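Local coordinates for protein oxidoreductase (Bordetella pertussis, PDB 3Q2K) that probably oxidises a UDP-linked N-acetylglucosaminuronic acid with the help of NAD, a step towards the diacetamido-mannuronic acid sugar of the bacterial surface, at residues T242-L247 and S256-M261; V223-A228 and G362-L367. All blocks are in the same frame, centred on the assembly; numbering follows the deposited sequence.

Contact 1. Residues T242-L247 and S256-M261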
# COMPACT_ATOMS: atom_id res chain seq x y z
N THR C 242 14.13 -14.27 -18.20
CA THR C 242 15.12 -13.31 -17.76
C THR C 242 14.62 -12.66 -16.47
O THR C 242 13.43 -12.34 -16.36
CB THR C 242 15.14 -12.21 -18.84
OG1 THR C 242 15.52 -12.82 -20.08
CG2 THR C 242 16.06 -11.08 -18.45
N GLY C 243 15.53 -12.43 -15.53
CA GLY C 243 15.17 -11.65 -14.37
C GLY C 243 16.33 -11.26 -13.47
O GLY C 243 17.48 -11.64 -13.66
N VAL C 244 15.96 -10.44 -12.49
CA VAL C 244 16.90 -9.95 -11.47
C VAL C 244 16.17 -9.93 -10.12
O VAL C 244 15.00 -9.54 -10.06
CB VAL C 244 17.43 -8.55 -11.86
CG1 VAL C 244 16.35 -7.49 -11.88
CG2 VAL C 244 18.44 -8.06 -10.84
N ALA C 245 16.87 -10.30 -9.05
CA ALA C 245 16.38 -10.12 -7.68
C ALA C 245 17.37 -9.31 -6.85
O ALA C 245 18.56 -9.63 -6.90
CB ALA C 245 16.13 -11.45 -6.98
N ALA C 246 16.86 -8.33 -6.10
CA ALA C 246 17.65 -7.59 -5.12
C ALA C 246 17.44 -8.33 -3.80
O ALA C 246 16.31 -8.71 -3.48
CB ALA C 246 17.18 -6.13 -5.02
N LEU C 247 18.50 -8.48 -3.01
CA LEU C 247 18.43 -9.22 -1.76
C LEU C 247 18.89 -8.44 -0.54
O LEU C 247 19.81 -7.62 -0.60
CB LEU C 247 19.33 -10.46 -1.88
CG LEU C 247 19.15 -11.07 -3.26
CD1 LEU C 247 20.40 -11.83 -3.67
CD2 LEU C 247 17.94 -11.99 -3.20
N SER C 256 22.51 -9.09 -5.23
CA SER C 256 21.58 -9.50 -6.29
C SER C 256 21.95 -10.80 -7.01
O SER C 256 23.09 -11.29 -6.98
CB SER C 256 21.45 -8.39 -7.34
OG SER C 256 22.69 -8.16 -7.98
N ILE C 257 20.91 -11.33 -7.63
CA ILE C 257 21.01 -12.51 -8.47
C ILE C 257 20.49 -12.11 -9.84
O ILE C 257 19.38 -11.60 -9.97
CB ILE C 257 20.32 -13.75 -7.88
CG1 ILE C 257 20.48 -14.92 -8.85
CG2 ILE C 257 18.86 -13.45 -7.50
CD1 ILE C 257 20.02 -16.29 -8.37
N ASN C 258 21.35 -12.29 -10.84
CA ASN C 258 21.05 -11.85 -12.20
C ASN C 258 20.99 -13.01 -13.17
O ASN C 258 21.94 -13.76 -13.38
CB ASN C 258 22.06 -10.77 -12.62
CG ASN C 258 22.25 -9.72 -11.53
OD1 ASN C 258 21.42 -8.83 -11.39
ND2 ASN C 258 23.32 -9.80 -10.75
N VAL C 259 19.83 -13.21 -13.78
CA VAL C 259 19.58 -14.45 -14.50
C VAL C 259 18.99 -14.20 -15.88
O VAL C 259 18.04 -13.42 -15.98
CB VAL C 259 18.58 -15.31 -13.69
CG1 VAL C 259 18.20 -16.57 -14.44
CG2 VAL C 259 19.20 -15.70 -12.35
N THR C 260 19.54 -14.82 -16.92
CA THR C 260 18.89 -14.89 -18.23
C THR C 260 19.29 -16.14 -19.00
O THR C 260 20.40 -16.66 -18.90
CB THR C 260 19.14 -13.66 -19.12
OG1 THR C 260 18.28 -13.76 -20.27
CG2 THR C 260 20.58 -13.60 -19.57
N MET C 261 18.31 -16.68 -19.70
CA MET C 261 18.55 -17.83 -20.57
C MET C 261 18.72 -17.34 -22.01
O MET C 261 18.71 -18.12 -22.96
CB MET C 261 17.38 -18.81 -20.50
CG MET C 261 17.23 -19.61 -19.18
SD MET C 261 18.80 -20.34 -18.63
CE MET C 261 19.15 -19.43 -17.13
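T242 meets T260 side by side, both hydroxyls on the same face of the sheet, with OG1 of T242 2.9 Å from OG1 of T260. T242 carries OG1 opposite its carbonyl carbon (chi1 -61°), whereas T260 swings its own opposite the backbone N (chi1 -171°), and these different turns bring the two oxygens together; the backbone N of L262 donates to T260 OG1 as well. G243 is bonded both ways: its N reaches V259 O at 2.7 Å, almost straight, and its O takes V259 N at 2.8 Å. V244 lies alongside N258 on the face of the threonines, its CG2 methyl 3.1 Å from N258 OD1. Strands 242-249 and 254-260 run antiparallel here as a beta hairpin within the large mixed sheet of the C-terminal domain of the GFO/IDH/MocA family. That face is turned to the second subunit, where N258 OD1 bonds S256 of the neighbouring copy, while N258 ND2 bonds N179 of its own chain and, at 3.3 Å, S256 OG of its own strand. A245 repeats the two-way bonding with I257, both N-to-O distances being 3.0 Å and both donors in the plane of the carbonyl they reach. On the other face its CB presses on CG2 of I257 at 3.4 Å, tighter than usual, and helix 210-220 packs over I257 through V213. A246 pairs with S256, whose OG is engaged by S256 and N258 of the second subunit. L247 lays its CD1 methyl over the backbone of S256, 3.7 Å from CA.

Contact 2. Residues V223-A228 and G362-L367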
# COMPACT_ATOMS: atom_id res chain seq x y z
N VAL C 223 18.13 -15.36 4.31
CA VAL C 223 17.60 -14.20 3.60
C VAL C 223 16.44 -13.54 4.34
O VAL C 223 15.52 -14.23 4.77
CB VAL C 223 17.24 -14.54 2.14
CG1 VAL C 223 16.59 -13.36 1.39
CG2 VAL C 223 18.50 -14.96 1.41
N GLU C 224 16.46 -12.21 4.42
CA GLU C 224 15.40 -11.45 5.08
C GLU C 224 14.30 -11.12 4.09
O GLU C 224 13.12 -11.35 4.37
CB GLU C 224 15.92 -10.16 5.72
CG GLU C 224 14.86 -9.23 6.27
CD GLU C 224 15.44 -8.19 7.21
OE1 GLU C 224 15.66 -7.03 6.80
OE2 GLU C 224 15.74 -8.48 8.39
N SER C 225 14.67 -10.62 2.92
CA SER C 225 13.65 -10.33 1.91
C SER C 225 14.24 -10.15 0.52
O SER C 225 15.46 -10.01 0.39
CB SER C 225 12.88 -9.10 2.39
OG SER C 225 13.64 -7.92 2.27
N VAL C 226 13.39 -10.13 -0.51
CA VAL C 226 13.81 -9.94 -1.89
C VAL C 226 12.90 -8.94 -2.59
O VAL C 226 11.73 -8.80 -2.24
CB VAL C 226 13.80 -11.21 -2.76
CG1 VAL C 226 14.42 -12.34 -1.96
CG2 VAL C 226 12.37 -11.61 -3.14
N TYR C 227 13.46 -8.27 -3.59
CA TYR C 227 12.60 -7.63 -4.59
C TYR C 227 13.04 -8.11 -5.96
O TYR C 227 14.24 -8.15 -6.26
CB TYR C 227 12.73 -6.10 -4.53
CG TYR C 227 11.72 -5.48 -5.45
CD1 TYR C 227 10.46 -5.14 -4.99
CD2 TYR C 227 11.97 -5.43 -6.82
CE1 TYR C 227 9.52 -4.62 -5.85
CE2 TYR C 227 11.04 -4.90 -7.70
CZ TYR C 227 9.80 -4.52 -7.20
OH TYR C 227 8.84 -3.99 -8.02
N ALA C 228 12.08 -8.50 -6.80
CA ALA C 228 12.47 -9.01 -8.12
C ALA C 228 11.68 -8.40 -9.26
O ALA C 228 10.52 -8.05 -9.09
CB ALA C 228 12.31 -10.54 -8.19
N GLY C 362 5.04 -6.86 -7.55
CA GLY C 362 5.64 -5.53 -7.59
C GLY C 362 5.88 -5.02 -6.18
O GLY C 362 5.74 -3.81 -6.00
N VAL C 363 6.14 -5.89 -5.21
CA VAL C 363 6.35 -5.45 -3.83
C VAL C 363 7.49 -6.30 -3.29
O VAL C 363 7.71 -7.41 -3.79
CB VAL C 363 5.13 -5.56 -2.88
CG1 VAL C 363 3.98 -4.65 -3.28
CG2 VAL C 363 4.63 -6.99 -2.72
N ARG C 364 8.17 -5.83 -2.25
CA ARG C 364 9.17 -6.61 -1.52
C ARG C 364 8.44 -7.78 -0.88
O ARG C 364 7.32 -7.59 -0.40
CB ARG C 364 9.81 -5.72 -0.44
CG ARG C 364 10.78 -6.32 0.57
CD ARG C 364 11.11 -5.37 1.74
NE ARG C 364 10.03 -5.44 2.72
CZ ARG C 364 10.08 -6.06 3.90
NH1 ARG C 364 11.24 -6.53 4.34
NH2 ARG C 364 9.01 -6.19 4.66
N ILE C 365 8.98 -9.00 -0.99
CA ILE C 365 8.46 -10.18 -0.30
C ILE C 365 9.47 -10.59 0.79
O ILE C 365 10.65 -10.78 0.50
CB ILE C 365 8.23 -11.37 -1.25
CG1 ILE C 365 7.26 -11.01 -2.37
CG2 ILE C 365 7.83 -12.65 -0.50
CD1 ILE C 365 5.87 -10.80 -1.79
N PRO C 366 9.07 -10.59 2.08
CA PRO C 366 9.98 -10.94 3.15
C PRO C 366 9.86 -12.41 3.53
O PRO C 366 8.79 -13.00 3.34
CB PRO C 366 9.42 -10.15 4.33
CG PRO C 366 7.95 -10.15 4.07
CD PRO C 366 7.83 -9.98 2.58
N LEU C 367 10.92 -12.97 4.10
CA LEU C 367 10.92 -14.33 4.64
C LEU C 367 10.83 -14.37 6.16
O LEU C 367 11.16 -13.37 6.79
CB LEU C 367 12.26 -15.00 4.33
CG LEU C 367 12.45 -15.08 2.81
CD1 LEU C 367 13.82 -15.63 2.50
CD2 LEU C 367 11.39 -16.02 2.25
O HOH W 1 14.21 -6.63 4.42
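S225 OG is gripped by a water 2.6 Å away, which joins the two segments, and by Y229 OH of the second subunit. The same water donates to E224 OE1 and takes a weak bond from R364 NH1 in the guanidinium plane. R364 runs its CG and CD alongside S225 OG, CG being anti to the backbone N (chi1 173°), and the bend at chi3 (81°) carries the guanidinium on to the water; its NH2 bonds R360 O of the third subunit. E224 and S225 both face R248 of the next strand, a classic beta bulge. E224 O receives the backbone N of L367 at 2.7 Å, nearly straight at the hydrogen, though the donor stands 31° out of the carbonyl plane. Beside it, L367 brings its CD1 branch obliquely across V223, 3.6 Å from CB. Two further bonds pair V226 with I365 in both directions, so the short strand 365-366 forms an antiparallel edge to strand 223-231. Y227 extends its ring along the turn after helix 342-361, with the backbone N of R364 at the ring edge, 3.6 Å from CD1, and stacks on Y227 of the second subunit. With E224 OE1 and R364 NH1 5.1 Å apart, the two make no direct salt bridge; the water probably relays part of their attraction.

Overall arrangement
Both contacts belong to the mixed sheet of the C-terminal domain, where strand 242-249 of contact 1 lies next to strand 223-231 of contact 2: A246 N probably bonds Y227 O, and L247 CD2 packs on V226 CG1. Contact 1, wholly buried, joins two strands close in sequence; contact 2, only partly buried, adds 365-366, from near the chain's end, as the outermost strand beside 223-231. Chemistry differs with burial: the inner pair relies on regular backbone bonding, apolar groups such as A245, I257 and L247, and hydroxyl and amide side chains, whereas the edge adds a bulge, a water and charged groups. Both reach the second subunit, but contact 2 also meets a third.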